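Local coordinates for protein beta-xylosidase (Uncultured organism, PDB 4MLG) that probably hydrolyses xylo-oligosaccharides, releasing xylose from their non-reducing ends, as a family 43 glycoside hydrolase built on a beta-propeller that carries a calcium ion, at residues H31-G36 and H45-D50; D50-S55 and H67-R72; L71-I76 and F99-Q104. All blocks are in the same frame, centred on the assembly; numbering follows the deposited sequence.

Contact 1. Residues H31-G36 and H45-D50; sequences HDWESG and HFNMKD
Between strands 24-32 and 50-56, neighbours in one blade of the beta-propeller, the connecting loop folds back on its own start, bringing Trp33 against Asn47 and Lys49 and His31 against Asp50. Trp33 has CG between the backbone N and the carbonyl carbon (chi1 72°), and its NE1 donates from the ring edge to Asn47 O. The N-H...O angle of that bond is 159°; its modelled length is too short to be trusted at this resolution. Lys49, extended beyond CG, crosses the indole at about a right angle and lays CE and NZ over one face, in a CH-pi and a cation-pi contact; NZ of Lys49 is 3.8 Å from the centroid of the six-membered ring of Trp33. Ser35 N lies on the opposite face, toward the rim. Beside this, Ser35 CB packs on Asn47 CB at 4.0 Å.

His31 turns ND1 to the Asp50 carboxylate, 3.0 Å from OD1 and 3.3 Å from OD2, both weak bonds, with ring and carboxylate planes 30° apart. A water joins the same two residues through their backbones, accepting from His31 N at 2.9 Å and donating to Asp50 O at 2.7 Å. Met48 lies alongside Asp32, its SD 3.5 Å from Asp32 OD1, while Asp32 OD2 forms a salt bridge with Arg301.

With Asp50 at ND1 and a weak bond from NE2 to Asp11, the imidazole of His31 sits between two acids, which would probably favour its protonated form; likewise the indole face would help to offset the charge of Lys49.

Contact 2. Residues D50-S55 and H67-R72; sequences DYHVFS and HGVVLR
Val69 N lies over one face of the His52 imidazole, 3.8 Å above its plane and offset toward the rim, while Val69 CG2 comes within 3.4 Å of His52 NE2. The His67 ring is met at its edge instead, with Val53 C and Ser55 CB near its plane; Ser55 OG, between the backbone N and the carbonyl carbon (chi1 60°), is turned to His67 NE2 in a hydrogen bond that either could donate. At the edge of the Tyr51 ring lies Leu71, whose CD2 is 3.6 Å from Tyr51 CD2; the two side chains run side by side, and Tyr51 OH goes on to bond Trp84 O. Val53 crosses Val70 at about a right angle, their CG2 methyls 3.6 Å apart.

The two backbones run antiparallel, 157° apart, but not in simple pairs. Tyr51 N donates to Leu71 O at 2.8 Å, whereas Tyr51 O accepts from Val70 N at 2.9 Å. Val53 is split in the same way: its O takes His67 N at 2.9 Å and its N makes a weak bond to Gly68 O. The backbone angles of Gly68 call for glycine, since a CB would be jammed against the preceding carbonyl O.

The whole is a beta hairpin, strands 50-56 and 64-72; with strand 24-32 pairing on 50-56, it follows the up-and-down antiparallel order typical of a propeller blade.

Contact 3. Residues L71-I76 and F99-Q104; sequences LRTEDI and FPLKDQ
Phe99 receives Leu71 on a face of its ring and Ile76 near its CE1 corner. Leu71 crosses the phenyl at about a right angle in a CH-pi contact, its CD2 4.3 Å from the centroid of the Phe99 ring and 25° off the normal. Ile76 comes tip to tip, CD1 3.5 Å from Phe99 CE1; chi2 of 175° stretches Ile76 so that this methyl also meets Leu101 CD2 at 3.9 Å. Thr73 CG2 touches Leu101 CD1 at 4.2 Å. An alanine in place of Phe99 would probably leave a gap next to Leu71 CD2 and Ile76 CD1, both of which would lose the ring they rest against.

Behind this shell, residues 72-76 are wound into a turn by two backbone bonds, Asp75 N to Arg72 O at 3.0 Å and Ile76 N to Thr73 O at 3.2 Å, which bring Ile76 back toward strand 94-102. Within the turn, Thr73 OG1 donates to Glu74 OE2 from above the carboxylate plane, and Arg72 NH1 and Asp75 OD2 form a long, weak ion pair, no N-H pointing at the oxygen. Leu83 backs both Thr73 and Phe99, and Trp78 covers Phe99 and Leu101.

With the CA atoms of Leu71 and Phe99 9.9 Å apart, the strands are not paired; the end of strand 64-72 and the turn after it pack through side chains on strand 94-102 of the next sheet, as adjoining blades of a beta-propeller do.

Contacts 1 and 2 share Asp50, the residue through which the loop of contact 1 passes into the hairpin of contact 2; across that junction His31 ND1 lies 3.4 Å from His52 CD2. Contact 3 takes over Leu71 and Arg72 from contact 2, and it is tied to contact 1 by Lys49 O and Thr73 N, 3.0 Å apart, a probable hydrogen bond. Tyr51 OH, 3.4 Å from Phe99 CB, brings contact 2 against the sheet used by contact 3. The centres lie 13 to 14 Å apart. The calcium ion, held by Asp85 and His274, is about 11 Å from the side chains of Met48 and Phe99 and about 10 Å from that of Tyr51.

Contact 1. Residues H31-G36 and H45-D50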
loop_
_atom_site.group_PDB
_atom_site.type_symbol
_atom_site.label_atom_id
_atom_site.label_comp_id
_atom_site.label_asym_id
_atom_site.label_seq_id
_atom_site.Cartn_x
_atom_site.Cartn_y
_atom_site.Cartn_z
ATOM N N HIS A 31 -9.235 -2.571 -21.787
ATOM C CA HIS A 31 -9.172 -1.828 -23.043
ATOM C C HIS A 31 -7.732 -1.541 -23.464
ATOM O O HIS A 31 -7.122 -0.580 -23.001
ATOM C CB HIS A 31 -9.961 -0.519 -22.938
ATOM C CG HIS A 31 -10.055 0.240 -24.228
ATOM N ND1 HIS A 31 -10.633 1.488 -24.315
ATOM C CD2 HIS A 31 -9.649 -0.074 -25.481
ATOM C CE1 HIS A 31 -10.576 1.912 -25.565
ATOM N NE2 HIS A 31 -9.984 0.983 -26.293
ATOM N N ASP A 32 -7.202 -2.372 -24.357
ATOM C CA ASP A 32 -5.860 -2.168 -24.887
ATOM C C ASP A 32 -5.811 -1.004 -25.873
ATOM O O ASP A 32 -6.662 -0.886 -26.755
ATOM C CB ASP A 32 -5.350 -3.439 -25.568
ATOM C CG ASP A 32 -4.848 -4.471 -24.578
ATOM O OD1 ASP A 32 -4.353 -4.073 -23.503
ATOM O OD2 ASP A 32 -4.940 -5.679 -24.878
ATOM N N TRP A 33 -4.806 -0.151 -25.715
ATOM C CA TRP A 33 -4.574 0.946 -26.641
ATOM C C TRP A 33 -3.075 1.129 -26.820
ATOM O O TRP A 33 -2.290 0.728 -25.962
ATOM C CB TRP A 33 -5.210 2.236 -26.123
ATOM C CG TRP A 33 -4.500 2.830 -24.946
ATOM C CD1 TRP A 33 -4.407 2.300 -23.692
ATOM C CD2 TRP A 33 -3.795 4.078 -24.908
ATOM N NE1 TRP A 33 -3.682 3.135 -22.877
ATOM C CE2 TRP A 33 -3.295 4.234 -23.599
ATOM C CE3 TRP A 33 -3.535 5.075 -25.853
ATOM C CZ2 TRP A 33 -2.549 5.349 -23.212
ATOM C CZ3 TRP A 33 -2.793 6.182 -25.466
ATOM C CH2 TRP A 33 -2.311 6.309 -24.157
ATOM N N GLU A 34 -2.678 1.727 -27.936
ATOM C CA GLU A 34 -1.262 1.932 -28.210
ATOM C C GLU A 34 -0.700 3.121 -27.441
ATOM O O GLU A 34 -0.765 4.261 -27.902
ATOM C CB GLU A 34 -1.011 2.107 -29.710
ATOM C CG GLU A 34 0.453 2.346 -30.076
ATOM C CD GLU A 34 1.340 1.146 -29.787
ATOM O OE1 GLU A 34 1.606 0.363 -30.722
ATOM O OE2 GLU A 34 1.779 0.988 -28.629
ATOM N N SER A 35 -0.160 2.850 -26.258
ATOM C CA SER A 35 0.606 3.852 -25.537
ATOM C C SER A 35 1.963 3.951 -26.217
ATOM O O SER A 35 2.438 2.981 -26.805
ATOM C CB SER A 35 0.775 3.454 -24.071
ATOM O OG SER A 35 1.435 2.206 -23.955
ATOM N N GLY A 36 2.591 5.117 -26.144
ATOM C CA GLY A 36 3.874 5.314 -26.793
ATOM C C GLY A 36 5.030 4.677 -26.045
ATOM O O GLY A 36 6.189 5.006 -26.289
ATOM N N HIS A 45 4.024 -1.368 -20.879
ATOM C CA HIS A 45 3.306 -1.270 -22.148
ATOM C C HIS A 45 1.833 -1.642 -21.999
ATOM O O HIS A 45 1.005 -1.282 -22.836
ATOM C CB HIS A 45 3.973 -2.129 -23.225
ATOM C CG HIS A 45 4.225 -3.542 -22.802
ATOM N ND1 HIS A 45 5.314 -3.907 -22.040
ATOM C CD2 HIS A 45 3.534 -4.682 -23.040
ATOM C CE1 HIS A 45 5.281 -5.209 -21.823
ATOM N NE2 HIS A 45 4.211 -5.703 -22.421
ATOM N N PHE A 46 1.511 -2.367 -20.933
ATOM C CA PHE A 46 0.121 -2.621 -20.583
ATOM C C PHE A 46 -0.427 -1.417 -19.830
ATOM O O PHE A 46 -0.641 -1.470 -18.620
ATOM C CB PHE A 46 -0.005 -3.883 -19.729
ATOM C CG PHE A 46 0.299 -5.152 -20.472
ATOM C CD1 PHE A 46 -0.569 -5.625 -21.442
ATOM C CD2 PHE A 46 1.446 -5.876 -20.195
ATOM C CE1 PHE A 46 -0.294 -6.794 -22.126
ATOM C CE2 PHE A 46 1.725 -7.048 -20.876
ATOM C CZ PHE A 46 0.854 -7.506 -21.843
ATOM N N ASN A 47 -0.646 -0.328 -20.559
ATOM C CA ASN A 47 -1.045 0.933 -19.952
ATOM C C ASN A 47 -2.509 1.262 -20.218
ATOM O O ASN A 47 -2.830 2.353 -20.686
ATOM C CB ASN A 47 -0.155 2.067 -20.469
ATOM C CG ASN A 47 -0.201 3.298 -19.585
ATOM O OD1 ASN A 47 -0.397 3.199 -18.373
ATOM N ND2 ASN A 47 -0.020 4.466 -20.188
ATOM N N MET A 48 -3.394 0.314 -19.926
ATOM C CA MET A 48 -4.825 0.546 -20.088
ATOM C C MET A 48 -5.296 1.606 -19.098
ATOM O O MET A 48 -4.701 1.778 -18.034
ATOM C CB MET A 48 -5.612 -0.753 -19.902
ATOM C CG MET A 48 -5.203 -1.860 -20.859
ATOM S SD MET A 48 -3.698 -2.707 -20.350
ATOM C CE MET A 48 -4.380 -3.977 -19.293
ATOM N N LYS A 49 -6.362 2.320 -19.446
ATOM C CA LYS A 49 -6.801 3.441 -18.622
ATOM C C LYS A 49 -8.318 3.564 -18.471
ATOM O O LYS A 49 -8.800 4.492 -17.824
ATOM C CB LYS A 49 -6.220 4.752 -19.158
ATOM C CG LYS A 49 -6.489 4.992 -20.634
ATOM C CD LYS A 49 -5.833 6.276 -21.111
ATOM C CE LYS A 49 -6.043 6.484 -22.602
ATOM N NZ LYS A 49 -5.436 7.758 -23.079
ATOM N N ASP A 50 -9.067 2.633 -19.056
ATOM C CA ASP A 50 -10.524 2.685 -18.956
ATOM C C ASP A 50 -11.210 1.329 -19.149
ATOM O O ASP A 50 -10.566 0.333 -19.480
ATOM C CB ASP A 50 -11.095 3.712 -19.938
ATOM C CG ASP A 50 -10.818 3.354 -21.383
ATOM O OD1 ASP A 50 -9.866 2.585 -21.632
ATOM O OD2 ASP A 50 -11.551 3.841 -22.268
HETATM O O HOH W 1 -8.703 -1.566 -19.172
#

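Contact 2. Residues D50-S55 and H67-R72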
loop_
_atom_site.group_PDB
_atom_site.type_symbol
_atom_site.label_atom_id
_atom_site.label_comp_id
_atom_site.label_asym_id
_atom_site.label_seq_id
_atom_site.Cartn_x
_atom_site.Cartn_y
_atom_site.Cartn_z
ATOM N N ASP A 50 -9.067 2.633 -19.056
ATOM C CA ASP A 50 -10.524 2.685 -18.956
ATOM C C ASP A 50 -11.210 1.329 -19.149
ATOM O O ASP A 50 -10.566 0.333 -19.480
ATOM C CB ASP A 50 -11.095 3.712 -19.938
ATOM C CG ASP A 50 -10.818 3.354 -21.383
ATOM O OD1 ASP A 50 -9.866 2.585 -21.632
ATOM O OD2 ASP A 50 -11.551 3.841 -22.268
ATOM N N TYR A 51 -12.524 1.310 -18.933
ATOM C CA TYR A 51 -13.326 0.101 -19.089
ATOM C C TYR A 51 -14.532 0.343 -19.990
ATOM O O TYR A 51 -15.257 1.323 -19.821
ATOM C CB TYR A 51 -13.827 -0.395 -17.729
ATOM C CG TYR A 51 -12.772 -1.031 -16.857
ATOM C CD1 TYR A 51 -11.752 -1.794 -17.407
ATOM C CD2 TYR A 51 -12.798 -0.870 -15.478
ATOM C CE1 TYR A 51 -10.785 -2.378 -16.609
ATOM C CE2 TYR A 51 -11.839 -1.448 -14.672
ATOM C CZ TYR A 51 -10.834 -2.200 -15.241
ATOM O OH TYR A 51 -9.879 -2.774 -14.436
ATOM N N HIS A 52 -14.741 -0.559 -20.943
ATOM C CA HIS A 52 -15.969 -0.575 -21.728
ATOM C C HIS A 52 -16.830 -1.749 -21.267
ATOM O O HIS A 52 -16.349 -2.641 -20.566
ATOM C CB HIS A 52 -15.662 -0.706 -23.222
ATOM C CG HIS A 52 -15.142 0.551 -23.848
ATOM N ND1 HIS A 52 -15.863 1.275 -24.774
ATOM C CD2 HIS A 52 -13.968 1.208 -23.690
ATOM C CE1 HIS A 52 -15.158 2.325 -25.155
ATOM N NE2 HIS A 52 -14.005 2.308 -24.512
ATOM N N VAL A 53 -18.102 -1.746 -21.653
ATOM C CA VAL A 53 -19.001 -2.848 -21.327
ATOM C C VAL A 53 -19.782 -3.303 -22.555
ATOM O O VAL A 53 -20.507 -2.519 -23.167
ATOM C CB VAL A 53 -19.990 -2.474 -20.201
ATOM C CG1 VAL A 53 -21.056 -3.548 -20.047
ATOM C CG2 VAL A 53 -19.252 -2.268 -18.889
ATOM N N PHE A 54 -19.627 -4.573 -22.915
ATOM C CA PHE A 54 -20.320 -5.128 -24.071
ATOM C C PHE A 54 -21.398 -6.122 -23.649
ATOM O O PHE A 54 -21.251 -6.820 -22.645
ATOM C CB PHE A 54 -19.326 -5.798 -25.023
ATOM C CG PHE A 54 -18.249 -4.876 -25.522
ATOM C CD1 PHE A 54 -18.478 -4.041 -26.603
ATOM C CD2 PHE A 54 -17.005 -4.848 -24.912
ATOM C CE1 PHE A 54 -17.490 -3.193 -27.065
ATOM C CE2 PHE A 54 -16.014 -4.002 -25.369
ATOM C CZ PHE A 54 -16.255 -3.174 -26.447
ATOM N N SER A 55 -22.481 -6.180 -24.417
ATOM C CA SER A 55 -23.576 -7.100 -24.124
ATOM C C SER A 55 -24.097 -7.770 -25.391
ATOM O O SER A 55 -24.093 -7.173 -26.467
ATOM C CB SER A 55 -24.714 -6.372 -23.406
ATOM O OG SER A 55 -25.227 -5.319 -24.202
ATOM N N HIS A 67 -21.617 -0.408 -24.779
ATOM C CA HIS A 67 -22.270 0.523 -23.867
ATOM C C HIS A 67 -21.384 1.729 -23.568
ATOM O O HIS A 67 -21.784 2.639 -22.843
ATOM C CB HIS A 67 -22.671 -0.183 -22.568
ATOM C CG HIS A 67 -23.712 -1.242 -22.754
ATOM N ND1 HIS A 67 -25.061 -0.961 -22.793
ATOM C CD2 HIS A 67 -23.603 -2.582 -22.910
ATOM C CE1 HIS A 67 -25.738 -2.081 -22.966
ATOM N NE2 HIS A 67 -24.877 -3.080 -23.041
ATOM N N GLY A 68 -20.181 1.728 -24.133
ATOM C CA GLY A 68 -19.255 2.833 -23.962
ATOM C C GLY A 68 -18.419 2.724 -22.701
ATOM O O GLY A 68 -18.439 1.702 -22.016
ATOM N N VAL A 69 -17.680 3.787 -22.398
ATOM C CA VAL A 69 -16.838 3.831 -21.207
ATOM C C VAL A 69 -17.682 3.932 -19.937
ATOM O O VAL A 69 -18.594 4.754 -19.851
ATOM C CB VAL A 69 -15.853 5.016 -21.266
ATOM C CG1 VAL A 69 -15.032 5.098 -19.985
ATOM C CG2 VAL A 69 -14.948 4.891 -22.480
ATOM N N VAL A 70 -17.374 3.087 -18.957
ATOM C CA VAL A 70 -18.100 3.079 -17.692
ATOM C C VAL A 70 -17.188 3.450 -16.528
ATOM O O VAL A 70 -17.655 3.676 -15.411
ATOM C CB VAL A 70 -18.716 1.701 -17.409
ATOM C CG1 VAL A 70 -19.808 1.389 -18.419
ATOM C CG2 VAL A 70 -17.635 0.631 -17.425
ATOM N N LEU A 71 -15.887 3.505 -16.798
ATOM C CA LEU A 71 -14.900 3.836 -15.777
ATOM C C LEU A 71 -13.568 4.201 -16.421
ATOM O O LEU A 71 -13.133 3.550 -17.369
ATOM C CB LEU A 71 -14.703 2.653 -14.823
ATOM C CG LEU A 71 -13.844 2.891 -13.578
ATOM C CD1 LEU A 71 -14.547 3.833 -12.615
ATOM C CD2 LEU A 71 -13.503 1.576 -12.891
ATOM N N ARG A 72 -12.928 5.249 -15.907
ATOM C CA ARG A 72 -11.589 5.624 -16.351
ATOM C C ARG A 72 -10.737 6.052 -15.159
ATOM O O ARG A 72 -11.265 6.419 -14.110
ATOM C CB ARG A 72 -11.645 6.734 -17.405
ATOM C CG ARG A 72 -12.136 8.075 -16.885
ATOM C CD ARG A 72 -12.216 9.110 -18.000
ATOM N NE ARG A 72 -13.187 8.740 -19.027
ATOM C CZ ARG A 72 -14.464 9.111 -19.021
ATOM N NH1 ARG A 72 -14.932 9.867 -18.038
ATOM N NH2 ARG A 72 -15.275 8.725 -19.997
#

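Contact 3. Residues L71-I76 and F99-Q104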
loop_
_atom_site.group_PDB
_atom_site.type_symbol
_atom_site.label_atom_id
_atom_site.label_comp_id
_atom_site.label_asym_id
_atom_site.label_seq_id
_atom_site.Cartn_x
_atom_site.Cartn_y
_atom_site.Cartn_z
ATOM N N LEU A 71 -15.887 3.505 -16.798
ATOM C CA LEU A 71 -14.900 3.836 -15.777
ATOM C C LEU A 71 -13.568 4.201 -16.421
ATOM O O LEU A 71 -13.133 3.550 -17.369
ATOM C CB LEU A 71 -14.703 2.653 -14.823
ATOM C CG LEU A 71 -13.844 2.891 -13.578
ATOM C CD1 LEU A 71 -14.547 3.833 -12.615
ATOM C CD2 LEU A 71 -13.503 1.576 -12.891
ATOM N N ARG A 72 -12.928 5.249 -15.907
ATOM C CA ARG A 72 -11.589 5.624 -16.351
ATOM C C ARG A 72 -10.737 6.052 -15.159
ATOM O O ARG A 72 -11.265 6.419 -14.110
ATOM C CB ARG A 72 -11.645 6.734 -17.405
ATOM C CG ARG A 72 -12.136 8.075 -16.885
ATOM C CD ARG A 72 -12.216 9.110 -18.000
ATOM N NE ARG A 72 -13.187 8.740 -19.027
ATOM C CZ ARG A 72 -14.464 9.111 -19.021
ATOM N NH1 ARG A 72 -14.932 9.867 -18.038
ATOM N NH2 ARG A 72 -15.275 8.725 -19.997
ATOM N N THR A 73 -9.419 6.002 -15.329
ATOM C CA THR A 73 -8.484 6.307 -14.249
ATOM C C THR A 73 -8.664 7.707 -13.658
ATOM O O THR A 73 -8.405 7.920 -12.477
ATOM C CB THR A 73 -7.020 6.133 -14.698
ATOM O OG1 THR A 73 -6.755 6.988 -15.817
ATOM C CG2 THR A 73 -6.756 4.690 -15.097
ATOM N N GLU A 74 -9.108 8.656 -14.477
ATOM C CA GLU A 74 -9.323 10.022 -14.005
ATOM C C GLU A 74 -10.429 10.088 -12.957
ATOM O O GLU A 74 -10.368 10.891 -12.026
ATOM C CB GLU A 74 -9.665 10.961 -15.165
ATOM C CG GLU A 74 -8.547 11.170 -16.173
ATOM C CD GLU A 74 -8.630 10.212 -17.343
ATOM O OE1 GLU A 74 -8.441 10.665 -18.492
ATOM O OE2 GLU A 74 -8.879 9.009 -17.118
ATOM N N ASP A 75 -11.442 9.240 -13.115
ATOM C CA ASP A 75 -12.596 9.246 -12.221
ATOM C C ASP A 75 -12.294 8.589 -10.875
ATOM O O ASP A 75 -13.079 8.698 -9.933
ATOM C CB ASP A 75 -13.790 8.552 -12.883
ATOM C CG ASP A 75 -14.136 9.147 -14.235
ATOM O OD1 ASP A 75 -13.721 10.292 -14.507
ATOM O OD2 ASP A 75 -14.826 8.467 -15.025
ATOM N N ILE A 76 -11.158 7.904 -10.789
ATOM C CA ILE A 76 -10.767 7.224 -9.558
ATOM C C ILE A 76 -9.879 8.128 -8.701
ATOM O O ILE A 76 -8.834 8.587 -9.157
ATOM C CB ILE A 76 -10.037 5.900 -9.858
ATOM C CG1 ILE A 76 -10.860 5.049 -10.826
ATOM C CG2 ILE A 76 -9.767 5.132 -8.575
ATOM C CD1 ILE A 76 -10.166 3.776 -11.260
ATOM N N PHE A 99 -11.774 -3.750 -9.684
ATOM C CA PHE A 99 -10.695 -3.432 -10.609
ATOM C C PHE A 99 -9.343 -3.362 -9.909
ATOM O O PHE A 99 -9.238 -2.854 -8.794
ATOM C CB PHE A 99 -10.979 -2.107 -11.323
ATOM C CG PHE A 99 -11.151 -0.938 -10.393
ATOM C CD1 PHE A 99 -10.066 -0.155 -10.029
ATOM C CD2 PHE A 99 -12.401 -0.615 -9.888
ATOM C CE1 PHE A 99 -10.222 0.918 -9.173
ATOM C CE2 PHE A 99 -12.563 0.460 -9.034
ATOM C CZ PHE A 99 -11.472 1.227 -8.677
ATOM N N PRO A 100 -8.301 -3.886 -10.567
ATOM C CA PRO A 100 -6.925 -3.753 -10.091
ATOM C C PRO A 100 -6.313 -2.455 -10.608
ATOM O O PRO A 100 -6.595 -2.048 -11.735
ATOM C CB PRO A 100 -6.231 -4.957 -10.721
ATOM C CG PRO A 100 -6.962 -5.173 -11.993
ATOM C CD PRO A 100 -8.390 -4.745 -11.760
ATOM N N LEU A 101 -5.494 -1.812 -9.787
ATOM C CA LEU A 101 -4.907 -0.527 -10.149
ATOM C C LEU A 101 -3.771 -0.191 -9.198
ATOM O O LEU A 101 -3.933 -0.256 -7.979
ATOM C CB LEU A 101 -5.969 0.575 -10.096
ATOM C CG LEU A 101 -5.570 1.989 -10.525
ATOM C CD1 LEU A 101 -5.460 2.087 -12.037
ATOM C CD2 LEU A 101 -6.571 2.998 -9.996
ATOM N N LYS A 102 -2.616 0.155 -9.755
ATOM C CA LYS A 102 -1.507 0.613 -8.936
ATOM C C LYS A 102 -1.913 1.920 -8.276
ATOM O O LYS A 102 -2.464 2.804 -8.931
ATOM C CB LYS A 102 -0.249 0.819 -9.781
ATOM C CG LYS A 102 0.364 -0.458 -10.338
ATOM C CD LYS A 102 1.679 -0.154 -11.039
ATOM C CE LYS A 102 2.368 -1.412 -11.542
ATOM N NZ LYS A 102 3.641 -1.075 -12.238
ATOM N N ASP A 103 -1.661 2.038 -6.977
ATOM C CA ASP A 103 -1.951 3.277 -6.269
ATOM C C ASP A 103 -0.914 4.341 -6.618
ATOM O O ASP A 103 -0.123 4.172 -7.545
ATOM C CB ASP A 103 -2.011 3.050 -4.755
ATOM C CG ASP A 103 -0.780 2.341 -4.215
ATOM O OD1 ASP A 103 0.287 2.401 -4.860
ATOM O OD2 ASP A 103 -0.879 1.725 -3.133
ATOM N N GLN A 104 -0.905 5.431 -5.863
ATOM C CA GLN A 104 0.031 6.515 -6.129
ATOM C C GLN A 104 1.442 6.174 -5.651
ATOM O O GLN A 104 2.354 6.995 -5.738
ATOM C CB GLN A 104 -0.481 7.815 -5.510
ATOM C CG GLN A 104 -1.807 8.257 -6.105
ATOM C CD GLN A 104 -2.460 9.374 -5.326
ATOM O OE1 GLN A 104 -1.842 9.988 -4.457
ATOM N NE2 GLN A 104 -3.725 9.643 -5.631
#